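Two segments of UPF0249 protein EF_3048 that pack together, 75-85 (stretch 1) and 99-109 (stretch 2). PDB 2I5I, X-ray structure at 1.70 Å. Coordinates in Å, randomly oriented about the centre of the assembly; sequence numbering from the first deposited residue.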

ATOM      1  N   ILE A  75      28.485  12.490  -7.852  1.00 21.15           N
ATOM      2  CA  ILE A  75      28.407  11.518  -6.770  1.00 22.05           C
ATOM      3  C   ILE A  75      29.731  11.358  -6.039  1.00 24.91           C
ATOM      4  O   ILE A  75      29.847  11.331  -4.808  1.00 20.76           O
ATOM      5  CB  ILE A  75      27.958  10.159  -7.336  1.00 17.43           C
ATOM      6  CG1 ILE A  75      26.578  10.175  -8.035  1.00 21.58           C
ATOM      7  CG2 ILE A  75      27.968   9.096  -6.269  1.00 21.19           C
ATOM      8  CD1 ILE A  75      25.517  10.620  -7.037  1.00 22.33           C
ATOM      9  N   LEU A  76      30.830  11.228  -6.803  1.00 20.98           N
ATOM     10  CA  LEU A  76      32.143  11.024  -6.219  1.00 16.94           C
ATOM     11  C   LEU A  76      32.744  12.337  -5.724  1.00 18.09           C
ATOM     12  O   LEU A  76      32.482  13.392  -6.300  1.00 21.06           O
ATOM     13  CB  LEU A  76      33.080  10.370  -7.246  1.00 21.20           C
ATOM     14  CG  LEU A  76      32.673   8.967  -7.710  1.00 23.33           C
ATOM     15  CD1 LEU A  76      33.575   8.477  -8.834  1.00 24.73           C
ATOM     16  CD2 LEU A  76      32.693   7.997  -6.535  1.00 23.40           C
ATOM     17  N   PRO A  77      33.519  12.268  -4.656  1.00 22.08           N
ATOM     18  CA  PRO A  77      34.117  13.516  -4.120  1.00 26.48           C
ATOM     19  C   PRO A  77      35.003  14.138  -5.197  1.00 30.41           C
ATOM     20  O   PRO A  77      35.559  13.466  -6.067  1.00 23.73           O
ATOM     21  CB  PRO A  77      34.911  13.065  -2.912  1.00 24.15           C
ATOM     22  CG  PRO A  77      34.514  11.662  -2.619  1.00 32.85           C
ATOM     23  CD  PRO A  77      33.897  11.094  -3.857  1.00 26.07           C
ATOM     24  N   ARG A  78      35.078  15.450  -5.136  1.00 24.06           N
ATOM     25  CA  ARG A  78      35.767  16.251  -6.129  1.00 27.81           C
ATOM     26  C   ARG A  78      37.207  15.789  -6.321  1.00 28.00           C
ATOM     27  O   ARG A  78      37.746  15.798  -7.422  1.00 28.16           O
ATOM     28  CB  ARG A  78      35.765  17.736  -5.750  1.00 32.08           C
ATOM     29  CG  ARG A  78      36.176  18.095  -4.341  1.00 35.53           C
ATOM     30  CD  ARG A  78      35.995  19.579  -4.042  1.00 43.24           C
ATOM     31  NE  ARG A  78      36.598  20.449  -5.047  1.00 46.86           N
ATOM     32  CZ  ARG A  78      36.324  21.742  -5.186  1.00 50.98           C
ATOM     33  NH1 ARG A  78      35.452  22.336  -4.380  1.00 52.83           N
ATOM     34  NH2 ARG A  78      36.917  22.458  -6.133  1.00 40.77           N
ATOM     35  N   GLU A  79      37.858  15.395  -5.237  1.00 31.51           N
ATOM     36  CA  GLU A  79      39.246  14.952  -5.287  1.00 34.11           C
ATOM     37  C   GLU A  79      39.422  13.765  -6.220  1.00 32.30           C
ATOM     38  O   GLU A  79      40.475  13.532  -6.816  1.00 33.08           O
ATOM     39  CB  GLU A  79      39.705  14.590  -3.868  1.00 35.58           C
ATOM     40  CG  GLU A  79      39.809  15.751  -2.903  1.00 45.45           C
ATOM     41  CD  GLU A  79      38.485  16.206  -2.330  1.00 50.90           C
ATOM     42  OE1 GLU A  79      37.512  15.426  -2.401  1.00 37.67           O
ATOM     43  OE2 GLU A  79      38.422  17.348  -1.816  1.00 60.70           O
HETATM   44  N   MSE A  80      38.360  12.973  -6.365  1.00 25.31           N
HETATM   45  CA  MSE A  80      38.446  11.789  -7.205  1.00 24.20           C
HETATM   46  C   MSE A  80      38.089  12.107  -8.649  1.00 27.07           C
HETATM   47  O   MSE A  80      38.532  11.348  -9.518  1.00 30.83           O
HETATM   48  CB  MSE A  80      37.555  10.645  -6.695  1.00 28.45           C
HETATM   49  CG  MSE A  80      37.837  10.119  -5.305  1.00 34.29           C
HETATM   50 SE   MSE A  80      36.812   8.710  -4.766  0.75 45.26          SE
HETATM   51  CE  MSE A  80      36.529   7.856  -6.315  1.00 22.22           C
ATOM     52  N   VAL A  81      37.315  13.154  -8.914  1.00 26.84           N
ATOM     53  CA  VAL A  81      36.878  13.506 -10.267  1.00 22.73           C
ATOM     54  C   VAL A  81      37.101  14.962 -10.618  1.00 20.94           C
ATOM     55  O   VAL A  81      36.255  15.703 -11.100  1.00 25.35           O
ATOM     56  CB  VAL A  81      35.383  13.146 -10.439  1.00 26.22           C
ATOM     57  CG1 VAL A  81      35.227  11.636 -10.572  1.00 30.86           C
ATOM     58  CG2 VAL A  81      34.572  13.670  -9.261  1.00 21.83           C
ATOM     59  N   PRO A  82      38.337  15.425 -10.424  1.00 28.41           N
ATOM     60  CA  PRO A  82      38.594  16.860 -10.418  1.00 26.08           C
ATOM     61  C   PRO A  82      38.362  17.509 -11.774  1.00 29.58           C
ATOM     62  O   PRO A  82      38.117  18.710 -11.856  1.00 27.89           O
ATOM     63  CB  PRO A  82      40.079  16.937 -10.039  1.00 29.94           C
ATOM     64  CG  PRO A  82      40.671  15.613 -10.367  1.00 33.64           C
ATOM     65  CD  PRO A  82      39.559  14.615 -10.242  1.00 32.20           C
ATOM     66  N   SER A  83      38.453  16.710 -12.842  1.00 27.84           N
ATOM     67  CA  SER A  83      38.274  17.249 -14.183  1.00 26.39           C
ATOM     68  C   SER A  83      36.817  17.547 -14.500  1.00 28.25           C
ATOM     69  O   SER A  83      36.458  18.146 -15.505  1.00 23.89           O
ATOM     70  CB  SER A  83      38.790  16.226 -15.210  1.00 24.75           C
ATOM     71  OG  SER A  83      37.825  15.182 -15.376  1.00 28.53           O
ATOM     72  N   LEU A  84      35.931  17.069 -13.619  1.00 21.95           N
ATOM     73  CA  LEU A  84      34.511  17.147 -13.918  1.00 19.57           C
ATOM     74  C   LEU A  84      33.873  18.398 -13.314  1.00 21.41           C
ATOM     75  O   LEU A  84      32.721  18.680 -13.678  1.00 22.12           O
ATOM     76  CB  LEU A  84      33.798  15.911 -13.385  1.00 19.00           C
ATOM     77  CG  LEU A  84      34.256  14.540 -13.872  1.00 24.77           C
ATOM     78  CD1 LEU A  84      33.180  13.498 -13.561  1.00 29.04           C
ATOM     79  CD2 LEU A  84      34.577  14.525 -15.362  1.00 22.52           C
ATOM     80  N   VAL A  85      34.594  19.095 -12.445  1.00 23.28           N
ATOM     81  CA  VAL A  85      33.945  20.175 -11.700  1.00 23.91           C
ATOM     82  C   VAL A  85      34.542  21.561 -11.798  1.00 26.87           C
ATOM     83  O   VAL A  85      35.731  21.750 -12.026  1.00 25.96           O
ATOM     84  CB  VAL A  85      33.951  19.796 -10.204  1.00 19.41           C
ATOM     85  CG1 VAL A  85      33.324  18.409 -10.055  1.00 34.00           C
ATOM     86  CG2 VAL A  85      35.346  19.846  -9.621  1.00 21.84           C
ATOM     87  N   GLU A  99      35.634  19.868 -23.267  1.00 34.02           N
ATOM     88  CA  GLU A  99      37.048  20.197 -23.271  1.00 42.02           C
ATOM     89  C   GLU A  99      37.727  19.901 -21.946  1.00 43.14           C
ATOM     90  O   GLU A  99      38.942  19.731 -21.844  1.00 48.98           O
ATOM     91  CB  GLU A  99      37.232  21.689 -23.608  1.00 45.04           C
ATOM     92  N   LYS A 100      36.950  19.838 -20.861  1.00 38.52           N
ATOM     93  CA  LYS A 100      37.622  19.707 -19.569  1.00 30.56           C
ATOM     94  C   LYS A 100      37.739  18.269 -19.115  1.00 26.19           C
ATOM     95  O   LYS A 100      38.710  17.870 -18.478  1.00 33.20           O
ATOM     96  CB  LYS A 100      36.832  20.506 -18.529  1.00 35.54           C
ATOM     97  CG  LYS A 100      36.641  21.966 -18.918  1.00 33.88           C
ATOM     98  CD  LYS A 100      37.451  22.841 -17.975  1.00 38.84           C
ATOM     99  CE  LYS A 100      37.628  24.245 -18.544  1.00 35.86           C
ATOM    100  NZ  LYS A 100      38.863  24.845 -17.958  1.00 40.06           N
ATOM    101  N   VAL A 101      36.723  17.463 -19.408  1.00 21.13           N
ATOM    102  CA  VAL A 101      36.622  16.210 -18.684  1.00 25.71           C
ATOM    103  C   VAL A 101      37.620  15.159 -19.179  1.00 29.13           C
ATOM    104  O   VAL A 101      37.926  15.113 -20.368  1.00 33.59           O
ATOM    105  CB  VAL A 101      35.194  15.624 -18.762  1.00 27.40           C
ATOM    106  CG1 VAL A 101      34.177  16.582 -18.157  1.00 25.83           C
ATOM    107  CG2 VAL A 101      34.828  15.316 -20.202  1.00 30.39           C
ATOM    108  N   ASN A 102      38.080  14.355 -18.246  1.00 28.34           N
ATOM    109  CA  ASN A 102      38.938  13.195 -18.368  1.00 31.06           C
ATOM    110  C   ASN A 102      38.113  11.915 -18.416  1.00 31.39           C
ATOM    111  O   ASN A 102      37.300  11.630 -17.549  1.00 25.35           O
ATOM    112  CB  ASN A 102      39.910  13.177 -17.186  1.00 33.90           C
ATOM    113  CG  ASN A 102      40.665  11.873 -17.023  1.00 38.27           C
ATOM    114  OD1 ASN A 102      40.114  10.890 -16.532  1.00 37.81           O
ATOM    115  ND2 ASN A 102      41.933  11.845 -17.425  1.00 48.06           N
ATOM    116  N   LEU A 103      38.310  11.089 -19.440  1.00 29.76           N
ATOM    117  CA  LEU A 103      37.415   9.985 -19.717  1.00 26.43           C
ATOM    118  C   LEU A 103      37.355   8.949 -18.611  1.00 27.71           C
ATOM    119  O   LEU A 103      36.293   8.371 -18.402  1.00 27.94           O
ATOM    120  CB  LEU A 103      37.817   9.302 -21.036  1.00 28.53           C
ATOM    121  CG  LEU A 103      37.443  10.112 -22.277  1.00 32.44           C
ATOM    122  CD1 LEU A 103      38.164   9.562 -23.501  1.00 37.66           C
ATOM    123  CD2 LEU A 103      35.936  10.123 -22.483  1.00 33.92           C
ATOM    124  N   GLU A 104      38.464   8.720 -17.928  1.00 24.45           N
ATOM    125  CA  GLU A 104      38.525   7.762 -16.843  1.00 26.54           C
ATOM    126  C   GLU A 104      37.672   8.247 -15.663  1.00 27.49           C
ATOM    127  O   GLU A 104      36.993   7.428 -15.042  1.00 27.86           O
ATOM    128  CB  GLU A 104      39.955   7.507 -16.361  1.00 29.59           C
ATOM    129  N   GLU A 105      37.754   9.548 -15.406  1.00 26.44           N
ATOM    130  CA  GLU A 105      36.921  10.143 -14.360  1.00 26.64           C
ATOM    131  C   GLU A 105      35.447  10.055 -14.761  1.00 24.99           C
ATOM    132  O   GLU A 105      34.626   9.776 -13.893  1.00 26.04           O
ATOM    133  CB  GLU A 105      37.329  11.579 -14.085  1.00 23.07           C
ATOM    134  CG  GLU A 105      38.715  11.694 -13.473  1.00 24.57           C
ATOM    135  CD  GLU A 105      39.159  13.110 -13.231  1.00 30.01           C
ATOM    136  OE1 GLU A 105      38.373  14.053 -13.451  1.00 32.50           O
ATOM    137  OE2 GLU A 105      40.323  13.286 -12.818  1.00 39.68           O
ATOM    138  N   VAL A 106      35.147  10.282 -16.032  1.00 25.38           N
ATOM    139  CA  VAL A 106      33.765  10.180 -16.509  1.00 26.05           C
ATOM    140  C   VAL A 106      33.260   8.758 -16.287  1.00 27.23           C
ATOM    141  O   VAL A 106      32.153   8.503 -15.822  1.00 22.02           O
ATOM    142  CB  VAL A 106      33.627  10.590 -17.977  1.00 26.02           C
ATOM    143  CG1 VAL A 106      32.166  10.502 -18.438  1.00 26.44           C
ATOM    144  CG2 VAL A 106      34.148  12.005 -18.193  1.00 24.74           C
ATOM    145  N   TYR A 107      34.094   7.793 -16.625  1.00 24.07           N
ATOM    146  CA  TYR A 107      33.754   6.396 -16.370  1.00 22.43           C
ATOM    147  C   TYR A 107      33.405   6.133 -14.900  1.00 22.92           C
ATOM    148  O   TYR A 107      32.400   5.604 -14.594  1.00 24.07           O
ATOM    149  CB  TYR A 107      34.877   5.450 -16.807  1.00 23.73           C
ATOM    150  CG  TYR A 107      34.567   3.972 -16.680  1.00 21.14           C
ATOM    151  CD1 TYR A 107      34.829   3.295 -15.534  1.00 24.84           C
ATOM    152  CD2 TYR A 107      34.047   3.269 -17.728  1.00 23.12           C
ATOM    153  CE1 TYR A 107      34.544   1.978 -15.416  1.00 24.59           C
ATOM    154  CE2 TYR A 107      33.784   1.962 -17.634  1.00 28.06           C
ATOM    155  CZ  TYR A 107      34.019   1.308 -16.474  1.00 29.35           C
ATOM    156  OH  TYR A 107      33.761  -0.019 -16.389  1.00 31.27           O
ATOM    157  N   ASN A 108      34.271   6.536 -14.010  1.00 21.18           N
ATOM    158  CA  ASN A 108      34.102   6.291 -12.584  1.00 18.60           C
ATOM    159  C   ASN A 108      32.850   6.982 -12.052  1.00 22.84           C
ATOM    160  O   ASN A 108      32.079   6.421 -11.279  1.00 21.21           O
ATOM    161  CB  ASN A 108      35.322   6.755 -11.789  1.00 25.87           C
ATOM    162  CG  ASN A 108      36.558   5.943 -12.153  1.00 40.68           C
ATOM    163  OD1 ASN A 108      36.427   4.757 -12.483  1.00 36.24           O
ATOM    164  ND2 ASN A 108      37.734   6.552 -12.101  1.00 43.88           N
ATOM    165  N   GLU A 109      32.694   8.233 -12.477  1.00 20.28           N
ATOM    166  CA  GLU A 109      31.526   8.984 -11.998  1.00 23.87           C
ATOM    167  C   GLU A 109      30.234   8.364 -12.521  1.00 27.85           C
ATOM    168  O   GLU A 109      29.268   8.192 -11.763  1.00 21.76           O
ATOM    169  CB  GLU A 109      31.639  10.457 -12.401  1.00 22.68           C
ATOM    170  CG  GLU A 109      30.357  11.253 -12.185  1.00 26.16           C
ATOM    171  CD  GLU A 109      29.920  11.346 -10.742  1.00 25.73           C
ATOM    172  OE1 GLU A 109      30.763  11.169  -9.839  1.00 21.44           O
ATOM    173  OE2 GLU A 109      28.723  11.649 -10.501  1.00 22.86           O
TER
HETATM  174  O   HOH W   1      38.009   8.875 -10.445  1.00 34.52           O

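Three residues organise this contact, in which 578 Å² is buried counting both sides: Glu109 and Glu105, one helical turn apart on the second stretch, and Leu84 on the first.

Glu109 loses the most surface, 99 Å². Its CA-to-CB bond points sideways, but chi1 of 169° (t) and chi2 of 63° (p) bring the carboxylate nearer to the start of the first stretch. There Ile75 N donates to Glu109 OE2 at 2.8 Å (N-H...acceptor angle 157°) and Leu76 N donates to Glu109 OE1 at 3.0 Å (172°). Two consecutive amides thus engage the two oxygens of one buried acid, a task that suits a flexible chain long enough to reach across and ending in two acceptor oxygens. Leu76 adds a van der Waals contact, its CD1 lying 3.8 Å from Asn108 CB.

The CA-to-CB bond of Glu105 (90 Å²) points toward the first stretch, and chi2 is extended at 178° (t). Ser83 N donates to Glu105 OE1 at 2.7 Å (144°), although the position of OE1 is less certain: it lies 2.3 Å from Ser83 OG, too short for a hydrogen bond. With the same caution about OG, Asn102 N donates to Ser83 OG at 3.0 Å (162°). Asn102 in turn caps the helix, its OD1 accepting from Glu105 N at 2.9 Å (158°), so the serine meets the chain right where the helix begins.

Leu84 (80 Å²) supplies the apolar counterpart. With chi1 at -58° (m) and chi2 at -163° (t), its end comes nearer to the second stretch, placing CD2 3.5 Å from Val101 CG1 and 3.8 Å from Val106 CG2, while CD1 lies 3.6 Å from Glu109 CB. The branched leucine therefore also packs on the aliphatic base of the buried acid.

A water completes the junction, donating to Met80 O at 2.7 Å and accepting from Asn108 ND2 at 2.9 Å.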